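PDB 4ZOC: Lin1840 protein from Listeria innocua serovar 6a, which probably hydrolyses terminal, non-reducing beta-D-glucosyl residues to release beta-D-glucose, acting in the breakdown of beta-1,2-glucan. Local coordinates for residues V396-T401 and V435-T440; A449-V454 and Q494-P499. The protein carries 2 engineered substitutions. One frame throughout, in Å; residues are numbered along the deposited sequence. Where two conformers were deposited one is given.

Contact 1. Residues V396-T401 and V435-T440; sequences VGPLAT and VSTEYT
Gly397 O has three donors around it: Ala400 N, a water and, weakly, Thr437 N. Ala400 N closes the type I turn onto Gly397 O at 3.3 Å, and the weak bond from Thr437 N crosses the contact. Water 1, 2.9 Å from Gly397 O, is a possible donor shared among several acceptors. The firmer cross-strand bond runs from Gly397 N to Val435 O, 3.0 Å long, and enters nearly along the C=O axis (161°). Val396 and Val435 form a parallel bridge, their side chains lying side by side on one face of the sheet. Past the bridge, Thr437 OG1 stands between its own backbone N and carbonyl carbon (chi1 61°) and presses on Gly397 CA at 3.3 Å. Water 2 can bridge Pro398 O and Thr437 O, while water 1 also meets Ser436 OG and Thr401 N. Pro398 CB rests over one face of the Tyr439 ring, 4.2 Å from its centroid, in a CH-pi contact. Leu399 CD2 reaches Tyr439 CE2 obliquely at 3.6 Å, and the Tyr439 hydroxyl is hydrogen-bonded to Ser402 OG. These are the C-terminal ends of neighbouring parallel strands and the loops that follow them, in a beta-alpha-beta unit at the 432-436 edge of the family 3 C-terminal domain sheet.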
# COMPACT_ATOMS: atom_id res chain seq x y z
N VAL A 396 21.76 -3.93 -30.95
CA VAL A 396 21.02 -5.16 -30.81
C VAL A 396 19.85 -5.05 -29.85
O VAL A 396 19.89 -4.25 -28.91
CB VAL A 396 21.92 -6.37 -30.43
CG1 VAL A 396 23.19 -6.46 -31.32
CG2 VAL A 396 22.40 -6.22 -29.07
N GLY A 397 18.84 -5.90 -30.07
CA GLY A 397 17.73 -6.00 -29.17
C GLY A 397 16.38 -5.58 -29.70
O GLY A 397 16.25 -5.25 -30.86
N PRO A 398 15.37 -5.64 -28.84
CA PRO A 398 14.00 -5.37 -29.29
C PRO A 398 13.63 -3.95 -29.61
O PRO A 398 12.66 -3.77 -30.38
CB PRO A 398 13.15 -5.92 -28.17
CG PRO A 398 14.00 -5.87 -26.96
CD PRO A 398 15.40 -6.12 -27.46
N LEU A 399 14.42 -3.00 -29.13
CA LEU A 399 14.27 -1.57 -29.41
C LEU A 399 15.25 -1.08 -30.51
O LEU A 399 15.32 0.12 -30.82
CB LEU A 399 14.37 -0.69 -28.14
CG LEU A 399 13.02 -0.40 -27.46
CD1 LEU A 399 12.21 0.58 -28.32
CD2 LEU A 399 12.25 -1.71 -27.27
N ALA A 400 15.99 -2.02 -31.15
CA ALA A 400 16.94 -1.65 -32.19
C ALA A 400 16.21 -1.05 -33.42
O ALA A 400 16.60 -0.01 -33.96
CB ALA A 400 17.72 -2.85 -32.66
N THR A 401 15.15 -1.72 -33.82
CA THR A 401 14.35 -1.32 -34.96
C THR A 401 12.90 -1.07 -34.66
O THR A 401 12.16 -0.59 -35.57
CB THR A 401 14.39 -2.37 -36.10
OG1 THR A 401 13.69 -3.56 -35.74
CG2 THR A 401 15.82 -2.71 -36.47
N VAL A 435 21.07 -6.13 -35.12
CA VAL A 435 20.38 -7.38 -34.96
C VAL A 435 19.16 -7.13 -34.07
O VAL A 435 19.30 -6.94 -32.86
CB VAL A 435 21.23 -8.46 -34.26
CG1 VAL A 435 20.55 -9.81 -34.18
CG2 VAL A 435 22.60 -8.67 -34.98
N SER A 436 17.97 -7.18 -34.68
CA SER A 436 16.71 -7.01 -34.00
C SER A 436 16.34 -8.31 -33.35
O SER A 436 16.63 -9.39 -33.89
CB SER A 436 15.60 -6.63 -35.00
OG SER A 436 14.37 -6.51 -34.38
N THR A 437 15.74 -8.24 -32.17
CA THR A 437 15.23 -9.41 -31.51
C THR A 437 13.82 -9.08 -31.08
O THR A 437 13.43 -7.89 -31.14
CB THR A 437 16.05 -9.82 -30.26
OG1 THR A 437 16.06 -8.79 -29.26
CG2 THR A 437 17.46 -10.15 -30.65
N GLU A 438 13.08 -10.10 -30.69
CA GLU A 438 11.69 -9.96 -30.24
C GLU A 438 11.61 -9.48 -28.79
O GLU A 438 12.54 -9.69 -27.99
CB GLU A 438 10.95 -11.29 -30.38
CG GLU A 438 10.74 -11.77 -31.82
CD GLU A 438 9.92 -13.02 -31.85
OE1 GLU A 438 10.43 -14.11 -31.49
OE2 GLU A 438 8.73 -12.92 -32.15
N TYR A 439 10.51 -8.82 -28.45
CA TYR A 439 10.35 -8.31 -27.07
C TYR A 439 10.36 -9.38 -25.99
O TYR A 439 10.80 -9.07 -24.86
CB TYR A 439 9.01 -7.56 -26.97
CG TYR A 439 9.02 -6.16 -27.53
CD1 TYR A 439 8.82 -5.91 -28.88
CD2 TYR A 439 9.35 -5.08 -26.72
CE1 TYR A 439 8.77 -4.64 -29.38
CE2 TYR A 439 9.31 -3.81 -27.20
CZ TYR A 439 9.04 -3.60 -28.57
OH TYR A 439 8.97 -2.32 -29.03
N THR A 440 9.90 -10.59 -26.28
CA THR A 440 9.75 -11.58 -25.20
C THR A 440 10.50 -12.92 -25.44
O THR A 440 10.30 -13.88 -24.72
CB THR A 440 8.24 -11.87 -24.96
OG1 THR A 440 7.69 -12.55 -26.11
CG2 THR A 440 7.48 -10.58 -24.73
O HOH W 1 14.32 -4.29 -32.83
O HOH W 2 11.46 -5.82 -31.60

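Contact 2. Residues A449-V454 and Q494-P499; sequences AVKAAV and QTLGKP
Lys498 leaves the loop with CB directed at helix 444-456 and CG anti to its own carbonyl carbon (chi1 -56°). CB lies 4.1 Å from Val454 CG1, and CG packs closer on the same Val454 CG1 methyl, at 3.7 Å, as the two side chains slide past each other in opposite directions. A bend at chi2 (-116°) turns the chain to the end of the helix, where CD and then CE approach Val454 O, CE to 3.5 Å. NZ finally donates to Val454 O at 2.9 Å, in the carbonyl plane and on a lone pair. The same NZ also bonds Met457 O, and weakly Gln455 O. Beside this lysine, Leu496 points at the helix and crosses the valines at about a right angle. Its CD1 touches Val454 CG2 at 3.8 Å and Val450 CG1 at 4.1 Å, while CD2 faces the aliphatic chain of Lys451. Gly497, with its positive phi (81°), turns the backbone between Leu496 and Lys498. An ammonium group held by carbonyl oxygens at the C-terminal end of a helix would be expected to stay protonated and to offset the negative pole there, while its methylenes and Leu496 give the join its apolar part.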
# COMPACT_ATOMS: atom_id res chain seq x y z
N ALA A 449 23.35 -14.66 -34.17
CA ALA A 449 23.40 -13.43 -34.94
C ALA A 449 23.95 -12.27 -34.11
O ALA A 449 24.70 -11.44 -34.62
CB ALA A 449 22.02 -13.11 -35.47
N VAL A 450 23.57 -12.19 -32.83
CA VAL A 450 24.15 -11.19 -31.93
C VAL A 450 25.64 -11.39 -31.75
O VAL A 450 26.40 -10.46 -31.75
CB VAL A 450 23.41 -11.21 -30.57
CG1 VAL A 450 24.11 -10.39 -29.51
CG2 VAL A 450 22.00 -10.67 -30.73
N LYS A 451 26.07 -12.63 -31.60
CA LYS A 451 27.49 -12.89 -31.36
C LYS A 451 28.33 -12.45 -32.59
O LYS A 451 29.39 -11.73 -32.50
CB LYS A 451 27.68 -14.34 -31.00
CG LYS A 451 29.13 -14.74 -30.86
CD LYS A 451 29.19 -16.24 -30.57
CE LYS A 451 30.60 -16.71 -30.30
NZ LYS A 451 30.58 -17.76 -29.26
N ALA A 452 27.81 -12.77 -33.74
CA ALA A 452 28.51 -12.35 -34.98
C ALA A 452 28.61 -10.83 -35.12
O ALA A 452 29.72 -10.31 -35.53
CB ALA A 452 27.81 -12.95 -36.18
N ALA A 453 27.53 -10.10 -34.84
CA ALA A 453 27.56 -8.63 -34.96
C ALA A 453 28.50 -7.96 -33.97
O ALA A 453 29.25 -7.02 -34.31
CB ALA A 453 26.15 -8.02 -34.83
N VAL A 454 28.50 -8.48 -32.75
CA VAL A 454 29.37 -7.96 -31.66
C VAL A 454 30.84 -8.24 -31.98
O VAL A 454 31.67 -7.37 -31.83
CB VAL A 454 28.94 -8.50 -30.29
CG1 VAL A 454 29.88 -8.07 -29.19
CG2 VAL A 454 27.52 -8.10 -29.94
N GLN A 494 26.82 -9.49 -22.21
CA GLN A 494 27.91 -9.20 -21.27
C GLN A 494 29.03 -10.23 -21.47
O GLN A 494 30.21 -9.94 -21.29
CB GLN A 494 27.37 -9.29 -19.87
CG GLN A 494 28.34 -8.75 -18.86
CD GLN A 494 29.38 -9.72 -18.45
OE1 GLN A 494 29.15 -10.93 -18.45
NE2 GLN A 494 30.61 -9.18 -18.09
N THR A 495 28.67 -11.41 -21.83
CA THR A 495 29.66 -12.48 -22.02
C THR A 495 30.58 -12.26 -23.22
O THR A 495 31.61 -12.88 -23.30
CB THR A 495 29.09 -13.89 -22.13
OG1 THR A 495 28.45 -14.15 -23.40
CG2 THR A 495 28.19 -14.25 -20.94
N LEU A 496 30.23 -11.36 -24.11
CA LEU A 496 30.92 -11.26 -25.41
C LEU A 496 32.15 -10.36 -25.30
O LEU A 496 32.86 -10.20 -26.23
CB LEU A 496 29.93 -10.80 -26.53
CG LEU A 496 28.71 -11.65 -26.64
CD1 LEU A 496 27.76 -11.11 -27.71
CD2 LEU A 496 28.98 -13.14 -26.92
N GLY A 497 32.41 -9.80 -24.16
CA GLY A 497 33.69 -9.10 -23.95
C GLY A 497 33.84 -7.69 -24.44
O GLY A 497 34.94 -7.10 -24.23
N LYS A 498 32.79 -7.08 -25.05
CA LYS A 498 32.88 -5.71 -25.55
C LYS A 498 32.09 -4.78 -24.66
O LYS A 498 31.20 -5.24 -24.01
CB LYS A 498 32.28 -5.62 -26.97
CG LYS A 498 33.01 -6.64 -27.88
CD LYS A 498 33.81 -6.12 -29.03
CE LYS A 498 34.51 -7.29 -29.71
NZ LYS A 498 34.50 -7.09 -31.17
N PRO A 499 32.40 -3.49 -24.67
CA PRO A 499 31.62 -2.57 -23.76
C PRO A 499 30.20 -2.42 -24.25
O PRO A 499 29.94 -2.43 -25.47
CB PRO A 499 32.34 -1.23 -23.85
CG PRO A 499 33.69 -1.53 -24.54
CD PRO A 499 33.60 -2.84 -25.25

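How the contacts relate
Contact 1 closes before contact 2 opens along the chain, and their centres are 14 Å apart. Val435 joins them directly: helix 444-456 is the next element after strand 432-436, and the valine lies under that helix, with Val435 CG2 3.6 Å from Ala453 CB and Val435 CG1 3.8 Å from Val450 CG2. Helix 444-456 therefore packs on the edge strand of contact 1 with one flank and on the loop 494-499 with another. Both contacts lie away from the glucose pocket and the magnesium site. In sequence, however, the pocket residue Trp409 falls between 396-401 and 435-440, and Glu473 between 449-454 and 494-499.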